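Local atomic coordinates of peptidase M28 (Shewanella amazonensis SB2B, PDB entry 3IIB), a protein that probably acts as a zinc-dependent metallopeptidase of family M28, with carboxypeptidase and dipeptidase activity. Residues K16-V27 and A275-H283; A158-I169 and M187-A198. All coordinates share one frame; numbering follows the deposited sequence. Where two conformers were deposited one is given.

Interaction 1. Residues K16-V27 and A275-H283; sequences KAQSSSLGYDIV and AIVTAAAKH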
ATOM      1  N   LYS A  16      -5.965  26.998  20.846  1.00  4.77           N
ATOM      2  CA  LYS A  16      -4.772  27.258  20.028  1.00  5.39           C
ATOM      3  C   LYS A  16      -4.391  26.061  19.179  1.00  5.86           C
ATOM      4  O   LYS A  16      -4.018  26.225  18.016  1.00  7.48           O
ATOM      5  CB  LYS A  16      -3.554  27.615  20.901  1.00  5.64           C
ATOM      6  CG  LYS A  16      -3.738  28.844  21.793  1.00  8.66           C
ATOM      7  CD  LYS A  16      -4.228  30.092  21.024  1.00  7.26           C
ATOM      8  CE  LYS A  16      -4.179  31.341  21.953  1.00  7.63           C
ATOM      9  NZ  LYS A  16      -5.063  31.194  23.141  1.00  6.27           N
ATOM     10  N   ALA A  17      -4.434  24.874  19.766  1.00  6.39           N
ATOM     11  CA  ALA A  17      -4.025  23.662  19.031  1.00  8.62           C
ATOM     12  C   ALA A  17      -4.895  23.420  17.780  1.00  7.01           C
ATOM     13  O   ALA A  17      -4.420  22.932  16.757  1.00  7.92           O
ATOM     14  CB  ALA A  17      -4.054  22.448  19.940  1.00  9.75           C
ATOM     15  N   GLN A  18      -6.178  23.732  17.909  1.00  6.10           N
ATOM     16  CA  GLN A  18      -7.139  23.555  16.853  1.00  7.60           C
ATOM     17  C   GLN A  18      -7.035  24.638  15.791  1.00 10.27           C
ATOM     18  O   GLN A  18      -7.358  24.364  14.632  1.00 18.82           O
ATOM     19  CB  GLN A  18      -8.556  23.380  17.417  1.00  7.77           C
ATOM     20  CG  GLN A  18      -8.621  22.092  18.255  1.00 15.78           C
ATOM     21  CD  GLN A  18      -9.897  21.921  19.049  1.00 21.99           C
ATOM     22  OE1 GLN A  18     -10.907  21.396  18.544  1.00 17.17           O
ATOM     23  NE2 GLN A  18      -9.854  22.334  20.311  1.00 16.77           N
ATOM     24  N   SER A  19      -6.555  25.826  16.140  1.00  7.87           N
ATOM     25  CA  SER A  19      -6.450  26.913  15.183  1.00  9.14           C
ATOM     26  C   SER A  19      -5.052  27.071  14.589  1.00 13.22           C
ATOM     27  O   SER A  19      -4.861  27.898  13.719  1.00 14.26           O
ATOM     28  CB  SER A  19      -6.905  28.215  15.822  1.00  9.12           C
ATOM     29  OG  SER A  19      -6.031  28.622  16.877  1.00  9.58           O
ATOM     30  N   SER A  20      -4.091  26.257  15.029  1.00  9.56           N
ATOM     31  CA  SER A  20      -2.658  26.423  14.624  1.00 11.76           C
ATOM     32  C   SER A  20      -2.180  25.228  13.791  1.00 11.56           C
ATOM     33  O   SER A  20      -2.426  24.105  14.127  1.00 12.60           O
ATOM     34  CB  SER A  20      -1.766  26.573  15.846  1.00 14.00           C
ATOM     35  OG  SER A  20      -0.376  26.445  15.516  1.00 15.50           O
ATOM     36  N   SER A  21      -1.468  25.506  12.701  1.00 11.39           N
ATOM     37  CA  SER A  21      -0.897  24.469  11.839  1.00  8.84           C
ATOM     38  C   SER A  21       0.455  23.953  12.391  1.00  6.70           C
ATOM     39  O   SER A  21       1.066  23.058  11.786  1.00  6.15           O
ATOM     40  CB  SER A  21      -0.685  25.054  10.420  1.00  8.44           C
ATOM     41  OG  SER A  21       0.311  26.074  10.470  1.00 11.79           O
ATOM     42  N   LEU A  22       0.877  24.453  13.554  1.00  6.36           N
ATOM     43  CA  LEU A  22       2.230  24.166  14.094  1.00  5.44           C
ATOM     44  C   LEU A  22       2.517  22.659  14.180  1.00  4.75           C
ATOM     45  O   LEU A  22       3.535  22.205  13.684  1.00  5.73           O
ATOM     46  CB  LEU A  22       2.463  24.847  15.451  1.00  5.86           C
ATOM     47  CG  LEU A  22       3.874  24.604  16.035  1.00  5.31           C
ATOM     48  CD1 LEU A  22       5.033  25.128  15.105  1.00  6.28           C
ATOM     49  CD2 LEU A  22       3.951  25.199  17.478  1.00  5.45           C
ATOM     50  N   GLY A  23       1.625  21.894  14.804  1.00  6.03           N
ATOM     51  CA  GLY A  23       1.827  20.436  14.949  1.00  4.09           C
ATOM     52  C   GLY A  23       2.087  19.793  13.603  1.00  6.16           C
ATOM     53  O   GLY A  23       3.079  19.083  13.404  1.00  5.23           O
ATOM     54  N   TYR A  24       1.206  20.073  12.643  1.00  6.23           N
ATOM     55  CA  TYR A  24       1.352  19.503  11.293  1.00  5.79           C
ATOM     56  C   TYR A  24       2.660  19.977  10.650  1.00  5.27           C
ATOM     57  O   TYR A  24       3.401  19.198  10.040  1.00  6.06           O
ATOM     58  CB  TYR A  24       0.162  19.887  10.399  1.00  7.04           C
ATOM     59  CG  TYR A  24       0.363  19.381   8.968  1.00  4.72           C
ATOM     60  CD1 TYR A  24      -0.006  18.095   8.597  1.00 12.47           C
ATOM     61  CD2 TYR A  24       1.011  20.183   8.026  1.00  8.93           C
ATOM     62  CE1 TYR A  24       0.201  17.640   7.310  1.00 10.72           C
ATOM     63  CE2 TYR A  24       1.229  19.735   6.748  1.00 13.02           C
ATOM     64  CZ  TYR A  24       0.827  18.463   6.396  1.00  9.99           C
ATOM     65  OH  TYR A  24       1.043  18.044   5.094  1.00 19.17           O
ATOM     66  N   ASP A  25       2.939  21.263  10.810  1.00  3.79           N
ATOM     67  CA  ASP A  25       4.141  21.851  10.214  1.00  4.22           C
ATOM     68  C   ASP A  25       5.419  21.210  10.753  1.00  5.33           C
ATOM     69  O   ASP A  25       6.383  21.074  10.022  1.00  6.95           O
ATOM     70  CB  ASP A  25       4.197  23.355  10.488  1.00  6.58           C
ATOM     71  CG  ASP A  25       3.113  24.152   9.764  1.00  9.14           C
ATOM     72  OD1 ASP A  25       2.560  23.705   8.743  1.00  8.02           O
ATOM     73  OD2 ASP A  25       2.820  25.243  10.277  1.00 10.80           O
ATOM     74  N   ILE A  26       5.421  20.803  12.024  1.00  4.37           N
ATOM     75  CA  ILE A  26       6.614  20.199  12.612  1.00  4.10           C
ATOM     76  C   ILE A  26       6.831  18.812  11.983  1.00  3.26           C
ATOM     77  O   ILE A  26       7.961  18.457  11.595  1.00  4.56           O
ATOM     78  CB  ILE A  26       6.547  20.108  14.142  1.00  3.69           C
ATOM     79  CG1 ILE A  26       6.638  21.509  14.754  1.00  4.28           C
ATOM     80  CG2 ILE A  26       7.706  19.306  14.648  1.00  2.62           C
ATOM     81  CD1 ILE A  26       6.327  21.563  16.236  1.00  5.89           C
ATOM     82  N   VAL A  27       5.764  18.044  11.837  1.00  3.71           N
ATOM     83  CA  VAL A  27       5.928  16.707  11.251  1.00  3.49           C
ATOM     84  C   VAL A  27       6.192  16.766   9.729  1.00  3.13           C
ATOM     85  O   VAL A  27       6.969  15.933   9.176  1.00  4.05           O
ATOM     86  CB  VAL A  27       4.808  15.700  11.612  1.00  5.53           C
ATOM     87  CG1 VAL A  27       3.434  16.135  11.134  1.00  6.03           C
ATOM     88  CG2 VAL A  27       5.173  14.293  11.033  1.00  5.83           C
ATOM     89  N   ALA A 275       5.939  15.934  16.923  1.00  5.11           N
ATOM     90  CA  ALA A 275       5.182  17.147  16.630  1.00  3.31           C
ATOM     91  C   ALA A 275       4.193  17.431  17.709  1.00  4.97           C
ATOM     92  O   ALA A 275       3.976  18.601  18.058  1.00  5.63           O
ATOM     93  CB  ALA A 275       4.462  17.028  15.290  1.00  3.63           C
ATOM     94  N   ILE A 276       3.569  16.378  18.238  1.00  5.75           N
ATOM     95  CA  ILE A 276       2.524  16.559  19.250  1.00  5.40           C
ATOM     96  C   ILE A 276       3.122  17.192  20.485  1.00  6.42           C
ATOM     97  O   ILE A 276       2.633  18.233  20.965  1.00  4.35           O
ATOM     98  CB  ILE A 276       1.840  15.219  19.569  1.00  5.09           C
ATOM     99  CG1 ILE A 276       0.898  14.845  18.429  1.00  6.49           C
ATOM    100  CG2 ILE A 276       1.075  15.283  20.914  1.00  4.09           C
ATOM    101  CD1 ILE A 276       0.565  13.328  18.350  1.00  3.94           C
ATOM    102  N   VAL A 277       4.191  16.577  21.020  1.00  6.63           N
ATOM    103  CA  VAL A 277       4.773  17.097  22.287  1.00  7.10           C
ATOM    104  C   VAL A 277       5.496  18.434  22.094  1.00  3.81           C
ATOM    105  O   VAL A 277       5.369  19.346  22.952  1.00  3.94           O
ATOM    106  CB  VAL A 277       5.637  16.067  23.050  1.00  3.77           C
ATOM    107  CG1 VAL A 277       4.793  14.792  23.380  1.00  6.49           C
ATOM    108  CG2 VAL A 277       6.946  15.706  22.303  1.00  4.75           C
ATOM    109  N   THR A 278       6.156  18.621  20.954  1.00  3.63           N
ATOM    110  CA  THR A 278       6.851  19.914  20.663  1.00  4.01           C
ATOM    111  C   THR A 278       5.854  21.055  20.483  1.00  4.37           C
ATOM    112  O   THR A 278       6.017  22.124  21.073  1.00  5.61           O
ATOM    113  CB  THR A 278       7.766  19.812  19.455  1.00  6.15           C
ATOM    114  OG1 THR A 278       8.703  18.753  19.674  1.00  4.88           O
ATOM    115  CG2 THR A 278       8.552  21.124  19.240  1.00  5.97           C
ATOM    116  N   ALA A 279       4.826  20.834  19.662  1.00  4.38           N
ATOM    117  CA  ALA A 279       3.787  21.853  19.481  1.00  5.93           C
ATOM    118  C   ALA A 279       3.052  22.170  20.782  1.00  4.94           C
ATOM    119  O   ALA A 279       2.814  23.347  21.079  1.00  4.38           O
ATOM    120  CB  ALA A 279       2.765  21.445  18.374  1.00  3.48           C
ATOM    121  N   ALA A 280       2.700  21.149  21.556  1.00  5.89           N
ATOM    122  CA  ALA A 280       2.029  21.359  22.864  1.00  5.45           C
ATOM    123  C   ALA A 280       2.882  22.247  23.770  1.00  4.69           C
ATOM    124  O   ALA A 280       2.382  23.202  24.375  1.00  5.23           O
ATOM    125  CB  ALA A 280       1.699  20.018  23.542  1.00  4.88           C
ATOM    126  N   ALA A 281       4.172  21.947  23.850  1.00  3.15           N
ATOM    127  CA  ALA A 281       5.100  22.750  24.652  1.00  4.28           C
ATOM    128  C   ALA A 281       5.219  24.205  24.104  1.00  5.47           C
ATOM    129  O   ALA A 281       5.278  25.160  24.884  1.00  5.40           O
ATOM    130  CB  ALA A 281       6.481  22.052  24.759  1.00  4.77           C
ATOM    131  N   LYS A 282       5.234  24.379  22.780  1.00  2.80           N
ATOM    132  CA  LYS A 282       5.333  25.704  22.176  0.50  4.19           C
ATOM    133  C   LYS A 282       4.093  26.520  22.501  1.00  5.35           C
ATOM    134  O   LYS A 282       4.193  27.684  22.831  1.00  5.03           O
ATOM    135  CB  LYS A 282       5.510  25.605  20.661  0.50  3.98           C
ATOM    136  CG  LYS A 282       5.509  26.942  19.905  0.50  6.37           C
ATOM    137  CD  LYS A 282       6.564  27.899  20.411  0.50  9.94           C
ATOM    138  CE  LYS A 282       6.813  29.003  19.424  0.50  8.75           C
ATOM    139  NZ  LYS A 282       5.637  29.890  19.188  0.50  6.78           N
ATOM    140  N   HIS A 283       2.916  25.904  22.407  1.00  4.16           N
ATOM    141  CA  HIS A 283       1.705  26.650  22.805  1.00  4.15           C
ATOM    142  C   HIS A 283       1.790  27.119  24.252  1.00  4.17           C
ATOM    143  O   HIS A 283       1.278  28.184  24.593  1.00  5.95           O
ATOM    144  CB  HIS A 283       0.437  25.839  22.555  1.00  4.42           C
ATOM    145  CG  HIS A 283       0.156  25.632  21.103  1.00  6.01           C
ATOM    146  ND1 HIS A 283      -0.010  26.681  20.223  1.00  8.12           N
ATOM    147  CD2 HIS A 283       0.075  24.505  20.363  1.00  7.42           C
ATOM    148  CE1 HIS A 283      -0.175  26.201  18.999  1.00 11.09           C
ATOM    149  NE2 HIS A 283      -0.153  24.882  19.065  1.00  6.45           N
TER
HETATM  150  O   HOH W   1      -0.433  23.306  16.653  1.00  6.35           O

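Interaction 2. Residues A158-I169 and M187-A198; sequences AVAAAEKGAVGI and MRYEEGVTAIPA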
ATOM      1  N   ALA A 158      13.313 -15.851  14.988  1.00  5.68           N
ATOM      2  CA  ALA A 158      14.545 -16.367  14.401  1.00  5.79           C
ATOM      3  C   ALA A 158      15.290 -17.286  15.393  1.00  5.25           C
ATOM      4  O   ALA A 158      15.894 -18.304  15.001  1.00  6.21           O
ATOM      5  CB  ALA A 158      15.456 -15.204  13.879  1.00  6.52           C
ATOM      6  N   VAL A 159      15.237 -16.948  16.672  1.00  6.01           N
ATOM      7  CA  VAL A 159      15.848 -17.802  17.680  1.00  6.29           C
ATOM      8  C   VAL A 159      15.126 -19.156  17.759  1.00  6.00           C
ATOM      9  O   VAL A 159      15.744 -20.218  17.661  1.00  3.81           O
ATOM     10  CB  VAL A 159      15.890 -17.143  19.040  1.00  6.11           C
ATOM     11  CG1 VAL A 159      16.357 -18.176  20.132  1.00  5.44           C
ATOM     12  CG2 VAL A 159      16.798 -15.926  19.012  1.00  4.58           C
ATOM     13  N   ALA A 160      13.808 -19.109  17.896  1.00  5.00           N
ATOM     14  CA  ALA A 160      13.026 -20.341  18.021  1.00  6.68           C
ATOM     15  C   ALA A 160      13.183 -21.243  16.788  1.00  6.83           C
ATOM     16  O   ALA A 160      13.279 -22.460  16.922  1.00  5.98           O
ATOM     17  CB  ALA A 160      11.540 -20.002  18.270  1.00  7.32           C
ATOM     18  N   ALA A 161      13.231 -20.648  15.597  1.00  5.88           N
ATOM     19  CA  ALA A 161      13.389 -21.416  14.378  1.00  6.16           C
ATOM     20  C   ALA A 161      14.775 -22.052  14.300  1.00  5.26           C
ATOM     21  O   ALA A 161      14.903 -23.220  13.985  1.00  5.40           O
ATOM     22  CB  ALA A 161      13.139 -20.547  13.155  1.00  5.05           C
ATOM     23  N   ALA A 162      15.820 -21.286  14.605  1.00  6.06           N
ATOM     24  CA  ALA A 162      17.201 -21.840  14.614  1.00  7.19           C
ATOM     25  C   ALA A 162      17.375 -23.002  15.585  1.00  4.87           C
ATOM     26  O   ALA A 162      18.058 -23.982  15.257  1.00  5.67           O
ATOM     27  CB  ALA A 162      18.254 -20.766  14.901  1.00  5.27           C
ATOM     28  N   GLU A 163      16.722 -22.922  16.734  1.00  5.23           N
ATOM     29  CA  GLU A 163      16.718 -24.000  17.727  1.00  6.98           C
ATOM     30  C   GLU A 163      16.200 -25.308  17.183  1.00  6.83           C
ATOM     31  O   GLU A 163      16.623 -26.370  17.628  1.00  6.44           O
ATOM     32  CB  GLU A 163      15.938 -23.592  18.993  1.00  4.93           C
ATOM     33  CG  GLU A 163      16.662 -22.527  19.759  1.00  6.31           C
ATOM     34  CD  GLU A 163      15.905 -22.048  20.985  1.00 14.37           C
ATOM     35  OE1 GLU A 163      14.648 -21.981  20.954  1.00 18.20           O
ATOM     36  OE2 GLU A 163      16.578 -21.727  21.984  1.00 15.50           O
ATOM     37  N   LYS A 164      15.327 -25.224  16.180  1.00  7.62           N
ATOM     38  CA  LYS A 164      14.738 -26.410  15.554  1.00  6.15           C
ATOM     39  C   LYS A 164      15.435 -26.821  14.290  1.00  5.99           C
ATOM     40  O   LYS A 164      15.020 -27.793  13.648  1.00  8.38           O
ATOM     41  CB  LYS A 164      13.270 -26.171  15.254  1.00  8.00           C
ATOM     42  CG  LYS A 164      12.534 -25.619  16.402  1.00  9.01           C
ATOM     43  CD  LYS A 164      12.351 -26.607  17.538  1.00 15.29           C
ATOM     44  CE  LYS A 164      11.740 -25.917  18.754  1.00 19.02           C
ATOM     45  NZ  LYS A 164      11.588 -26.866  19.888  1.00 19.90           N
ATOM     46  N   GLY A 165      16.514 -26.112  13.942  1.00  6.67           N
ATOM     47  CA  GLY A 165      17.337 -26.440  12.788  1.00  5.80           C
ATOM     48  C   GLY A 165      17.145 -25.561  11.552  1.00  4.42           C
ATOM     49  O   GLY A 165      17.854 -25.736  10.570  1.00  6.47           O
ATOM     50  N   ALA A 166      16.218 -24.600  11.616  1.00  4.87           N
ATOM     51  CA  ALA A 166      15.906 -23.767  10.476  1.00  6.80           C
ATOM     52  C   ALA A 166      17.135 -23.003  10.028  1.00  8.31           C
ATOM     53  O   ALA A 166      17.974 -22.633  10.848  1.00  6.99           O
ATOM     54  CB  ALA A 166      14.749 -22.783  10.783  1.00  4.15           C
ATOM     55  N   VAL A 167      17.238 -22.813   8.712  1.00  6.13           N
ATOM     56  CA  VAL A 167      18.314 -22.041   8.122  1.00  6.70           C
ATOM     57  C   VAL A 167      17.851 -20.616   7.854  1.00  6.79           C
ATOM     58  O   VAL A 167      18.635 -19.807   7.367  1.00  7.68           O
ATOM     59  CB  VAL A 167      18.817 -22.687   6.825  1.00  8.97           C
ATOM     60  CG1 VAL A 167      19.525 -23.975   7.141  1.00 11.93           C
ATOM     61  CG2 VAL A 167      17.662 -22.937   5.817  1.00  7.07           C
ATOM     62  N   GLY A 168      16.576 -20.341   8.139  1.00  5.50           N
ATOM     63  CA  GLY A 168      15.998 -19.018   7.968  1.00  5.31           C
ATOM     64  C   GLY A 168      14.584 -18.942   8.494  1.00  6.29           C
ATOM     65  O   GLY A 168      13.968 -19.967   8.766  1.00  5.45           O
ATOM     66  N   ILE A 169      14.044 -17.716   8.603  1.00  6.27           N
ATOM     67  CA  ILE A 169      12.653 -17.547   8.965  1.00  4.14           C
ATOM     68  C   ILE A 169      12.043 -16.443   8.111  1.00  4.96           C
ATOM     69  O   ILE A 169      12.683 -15.419   7.814  1.00  3.98           O
ATOM     70  CB  ILE A 169      12.466 -17.268  10.442  1.00  5.25           C
ATOM     71  CG1 ILE A 169      10.998 -17.067  10.792  1.00  4.71           C
ATOM     72  CG2 ILE A 169      13.270 -16.023  10.922  1.00  4.19           C
ATOM     73  CD1 ILE A 169      10.770 -17.073  12.317  1.00  8.09           C
HETATM   74  N   MSE A 187      14.415  -7.328  15.891  1.00 10.54           N
HETATM   75  CA  MSE A 187      14.457  -8.690  16.381  1.00 11.81           C
HETATM   76  C   MSE A 187      15.779  -8.868  17.114  1.00 16.15           C
HETATM   77  O   MSE A 187      16.710  -8.034  16.978  1.00 15.38           O
HETATM   78  CB  MSE A 187      14.351  -9.648  15.246  1.00 14.70           C
HETATM   79  CG  MSE A 187      15.369  -9.407  14.247  1.00 11.88           C
HETATM   80 SE   MSE A 187      16.099 -11.030  13.553  0.75 15.32          SE
HETATM   81  CE  MSE A 187      16.628 -11.816  15.024  1.00  2.00           C
ATOM     82  N   ARG A 188      15.828  -9.886  17.965  1.00 12.04           N
ATOM     83  CA  ARG A 188      17.024 -10.151  18.762  1.00 10.85           C
ATOM     84  C   ARG A 188      17.448 -11.594  18.561  1.00  8.10           C
ATOM     85  O   ARG A 188      16.654 -12.493  18.761  1.00  9.12           O
ATOM     86  CB  ARG A 188      16.761  -9.956  20.267  1.00 14.33           C
ATOM     87  CG  ARG A 188      16.075  -8.681  20.679  1.00 22.92           C
ATOM     88  CD  ARG A 188      16.560  -8.180  22.031  1.00 37.32           C
ATOM     89  NE  ARG A 188      17.807  -7.426  21.879  1.00 49.66           N
ATOM     90  CZ  ARG A 188      17.914  -6.093  21.855  1.00 56.90           C
ATOM     91  NH1 ARG A 188      16.850  -5.300  22.001  1.00 60.74           N
ATOM     92  NH2 ARG A 188      19.112  -5.539  21.693  1.00 59.45           N
ATOM     93  N   TYR A 189      18.710 -11.788  18.218  1.00  9.02           N
ATOM     94  CA  TYR A 189      19.323 -13.088  18.295  1.00  8.31           C
ATOM     95  C   TYR A 189      19.666 -13.365  19.768  1.00 11.81           C
ATOM     96  O   TYR A 189      19.623 -12.468  20.601  1.00 10.95           O
ATOM     97  CB  TYR A 189      20.583 -13.124  17.435  1.00  8.78           C
ATOM     98  CG  TYR A 189      20.284 -13.012  15.961  1.00  9.95           C
ATOM     99  CD1 TYR A 189      19.493 -13.960  15.320  1.00  7.13           C
ATOM    100  CD2 TYR A 189      20.783 -11.955  15.211  1.00  8.78           C
ATOM    101  CE1 TYR A 189      19.210 -13.866  13.949  1.00  7.93           C
ATOM    102  CE2 TYR A 189      20.504 -11.850  13.855  1.00  9.69           C
ATOM    103  CZ  TYR A 189      19.753 -12.828  13.223  1.00  6.79           C
ATOM    104  OH  TYR A 189      19.519 -12.686  11.894  1.00  7.43           O
ATOM    105  N   GLU A 190      19.952 -14.619  20.066  1.00 10.51           N
ATOM    106  CA  GLU A 190      20.304 -15.060  21.388  1.00 11.72           C
ATOM    107  C   GLU A 190      21.695 -15.664  21.322  1.00 10.70           C
ATOM    108  O   GLU A 190      21.997 -16.542  20.486  1.00 11.35           O
ATOM    109  CB  GLU A 190      19.298 -16.098  21.875  1.00 11.76           C
ATOM    110  CG  GLU A 190      19.531 -16.564  23.280  1.00 24.37           C
ATOM    111  CD  GLU A 190      18.438 -17.498  23.764  1.00 24.93           C
ATOM    112  OE1 GLU A 190      17.254 -17.121  23.672  1.00 24.90           O
ATOM    113  OE2 GLU A 190      18.770 -18.598  24.267  1.00 28.39           O
ATOM    114  N   GLU A 191      22.555 -15.159  22.194  1.00 14.83           N
ATOM    115  CA  GLU A 191      23.894 -15.693  22.330  0.50 16.25           C
ATOM    116  C   GLU A 191      23.723 -17.172  22.671  1.00 15.36           C
ATOM    117  O   GLU A 191      23.003 -17.527  23.645  1.00 18.89           O
ATOM    118  CB  GLU A 191      24.691 -14.975  23.436  0.50 18.61           C
ATOM    119  CG  GLU A 191      24.726 -13.435  23.371  0.50 21.70           C
ATOM    120  CD  GLU A 191      25.737 -12.889  22.384  0.50 30.55           C
ATOM    121  OE1 GLU A 191      25.920 -13.510  21.313  0.50 32.27           O
ATOM    122  OE2 GLU A 191      26.346 -11.830  22.682  0.50 35.03           O
ATOM    123  N   GLY A 192      24.386 -18.014  21.897  1.00 11.09           N
ATOM    124  CA  GLY A 192      24.331 -19.465  22.065  1.00 10.55           C
ATOM    125  C   GLY A 192      23.583 -20.148  20.935  1.00  9.43           C
ATOM    126  O   GLY A 192      23.772 -21.347  20.672  1.00  6.97           O
ATOM    127  N   VAL A 193      22.716 -19.391  20.257  1.00  5.35           N
ATOM    128  CA  VAL A 193      21.940 -19.936  19.137  1.00  6.22           C
ATOM    129  C   VAL A 193      22.411 -19.317  17.842  1.00  4.69           C
ATOM    130  O   VAL A 193      22.402 -18.080  17.702  1.00  7.42           O
ATOM    131  CB  VAL A 193      20.438 -19.688  19.291  1.00  6.11           C
ATOM    132  CG1 VAL A 193      19.679 -20.250  18.077  1.00  5.28           C
ATOM    133  CG2 VAL A 193      19.926 -20.340  20.594  1.00  6.17           C
ATOM    134  N   THR A 194      22.732 -20.176  16.878  1.00  5.07           N
ATOM    135  CA  THR A 194      23.109 -19.715  15.530  1.00  7.70           C
ATOM    136  C   THR A 194      22.132 -18.661  14.982  1.00  9.40           C
ATOM    137  O   THR A 194      20.917 -18.895  14.893  1.00  7.11           O
ATOM    138  CB  THR A 194      23.235 -20.875  14.544  1.00  7.58           C
ATOM    139  OG1 THR A 194      24.298 -21.718  14.981  1.00  8.16           O
ATOM    140  CG2 THR A 194      23.540 -20.390  13.093  1.00  6.89           C
ATOM    141  N   ALA A 195      22.677 -17.498  14.637  1.00  5.99           N
ATOM    142  CA  ALA A 195      21.916 -16.436  13.965  1.00  4.84           C
ATOM    143  C   ALA A 195      21.558 -16.887  12.555  1.00  5.67           C
ATOM    144  O   ALA A 195      22.379 -17.467  11.833  1.00  6.02           O
ATOM    145  CB  ALA A 195      22.734 -15.111  13.919  1.00  7.50           C
ATOM    146  N   ILE A 196      20.287 -16.711  12.197  1.00  6.17           N
ATOM    147  CA  ILE A 196      19.837 -17.040  10.854  1.00  5.64           C
ATOM    148  C   ILE A 196      19.139 -15.814  10.199  1.00  4.01           C
ATOM    149  O   ILE A 196      18.597 -14.966  10.902  1.00  4.27           O
ATOM    150  CB  ILE A 196      18.902 -18.296  10.848  1.00  5.47           C
ATOM    151  CG1 ILE A 196      17.648 -18.017  11.679  1.00  6.94           C
ATOM    152  CG2 ILE A 196      19.713 -19.591  11.252  1.00  7.18           C
ATOM    153  CD1 ILE A 196      16.508 -19.091  11.533  1.00  5.30           C
ATOM    154  N   PRO A 197      19.156 -15.734   8.856  1.00  6.61           N
ATOM    155  CA  PRO A 197      18.423 -14.679   8.152  1.00  4.46           C
ATOM    156  C   PRO A 197      16.937 -14.694   8.488  1.00  5.98           C
ATOM    157  O   PRO A 197      16.332 -15.755   8.599  1.00  6.24           O
ATOM    158  CB  PRO A 197      18.645 -15.000   6.683  1.00  4.72           C
ATOM    159  CG  PRO A 197      19.768 -15.895   6.632  1.00 11.18           C
ATOM    160  CD  PRO A 197      19.797 -16.658   7.910  1.00  5.91           C
ATOM    161  N   ALA A 198      16.362 -13.507   8.621  1.00  5.96           N
ATOM    162  CA  ALA A 198      15.015 -13.335   9.148  1.00  5.04           C
ATOM    163  C   ALA A 198      14.357 -12.176   8.397  1.00  5.32           C
ATOM    164  O   ALA A 198      14.914 -11.088   8.378  1.00  4.46           O
ATOM    165  CB  ALA A 198      15.068 -12.993  10.646  1.00  4.84           C
TER
HETATM  166  O   HOH W   2      18.677 -17.347  15.344  1.00  7.64           O
HETATM  167  O   HOH W   3      14.816 -13.889  17.169  1.00  7.46           O
HETATM  168  O   HOH W   4      16.591 -20.015  24.048  1.00 34.90           O

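Interaction 1. Residues K16-V27 and A275-H283
Ala275 CB lies 3.1 Å from Gly23 O, close to where helix 22-33 passes over helix 267-285 with segment axes 8.4 Å apart and running at 135° to each other. One turn on, Ala279 CB comes to 3.7 Å from Gly23 CA, so two methyl groups face a residue with no side chain and the backbones pack closely. Ile26 flanks this spot. Its CG2, anti to the backbone N, lies against Ala275, while its CG1 branch carries CD1 to 3.8 Å from Thr278 CG2. One turn earlier on the same side, Leu22 CD2 reaches Ala279 and, at about a right angle, the aliphatic part of Lys282, whose amine forms a salt bridge with Asp286.

The His283 ring fits beside the break between helices 3-19 and 22-33. Backbone atoms of Lys16 and Ala17 lie over one face, and Ser20 OG comes in near the ring plane, 3.5 Å from His283 CE1. A water, also at the ring edge, is 2.9 Å from His283 NE2; it accepts from Gly23 N and donates weakly to Ser20 O, tying the ring to the backbone of the break.

What positions Ser20 is its capping role: with OG anti to its own nitrogen (chi1 167°), it accepts from Leu22 N at 3.1 Å at the start of helix 22-33. Replacing Ser20 by alanine would probably deprive Leu22 N of its capping acceptor and open a small gap beside His283 CE1. Ser21 OG adds a bond of 2.7 Å to Asp25 OD2.

Val277 and Ala281 of helix 267-285 meet strand 293-300, and Ala17 meets helix 413-432. This is close helix-on-helix packing through small residues, with helix 22-33 a second layer outside helix 267-285, itself laid on the sheet of the alpha/beta zinc-peptidase fold.

Interaction 2. Residues A158-I169 and M187-A198
Ile169 N donates to Pro197 O at 3.0 Å, with the donor in the carbonyl plane, the one direct hydrogen bond between the two segments. It accompanies the parallel bridge of Ile169 with Ala198. Two CA-H...O contacts flank it, from Gly168 CA to Pro197 O and from Ala198 CA to Ile169 O.

Apolar contacts do most of the rest. Ile196 stands with CG1 between its backbone N and carbonyl carbon (chi1 62°), which sends CD1 to 3.6 Å from Gly168 C and in among Ala158, Ala161 and Ala166; its CG2 lies near Ala166 O and Ala162 CB. Ala158 CB meets Ala198 CB at 3.9 Å and also the CE methyl of Met187, a selenomethionine. That methyl lies toward the rim of one face of the Tyr189 ring, and Ala195 CB sits over the centre of the other. One turn on from Ala158, Val193 CG1 packs 3.5 Å from Ala162 CB; next to Ala158, Val159 CG2 abuts the backbone at Arg188 O and Glu190 N.

Among the polar groups, Tyr189 OH donates to Ile196 O at 2.7 Å from 49° above the carbonyl plane, bracing the loop internally. One water joins Val159 N to Arg188 O. Another donates to both Glu163 OE2 and Glu190 OE2, bridging two carboxylates that would otherwise tend to repel.

The loop 187-198 thus covers one side of helix 145-163, whose Ala160 and Ala161 meet helix 116-120, and leads into strand 198-201 beside strand 168-172.

How the interactions relate
The two contacts belong to distant parts of the chain: their centres are 44 Å apart, on opposite sides of the chain's centre, and their nearest atoms about 23 Å apart. Interaction 2 is nested within the long loop that interaction 1 closes. Both approach the zinc site without reaching it. In interaction 1 the side chain of Val27 is about 10 Å from that of Asp269, a ligand of both zinc ions at the N-terminal end of helix 267-285. In interaction 2 the side chain of Met187 is about 10 Å from that of His402, and that of Arg188 about 10 Å from that of Glu304. Val27 and Arg188 side chains each come within about 12 Å of a bound zinc.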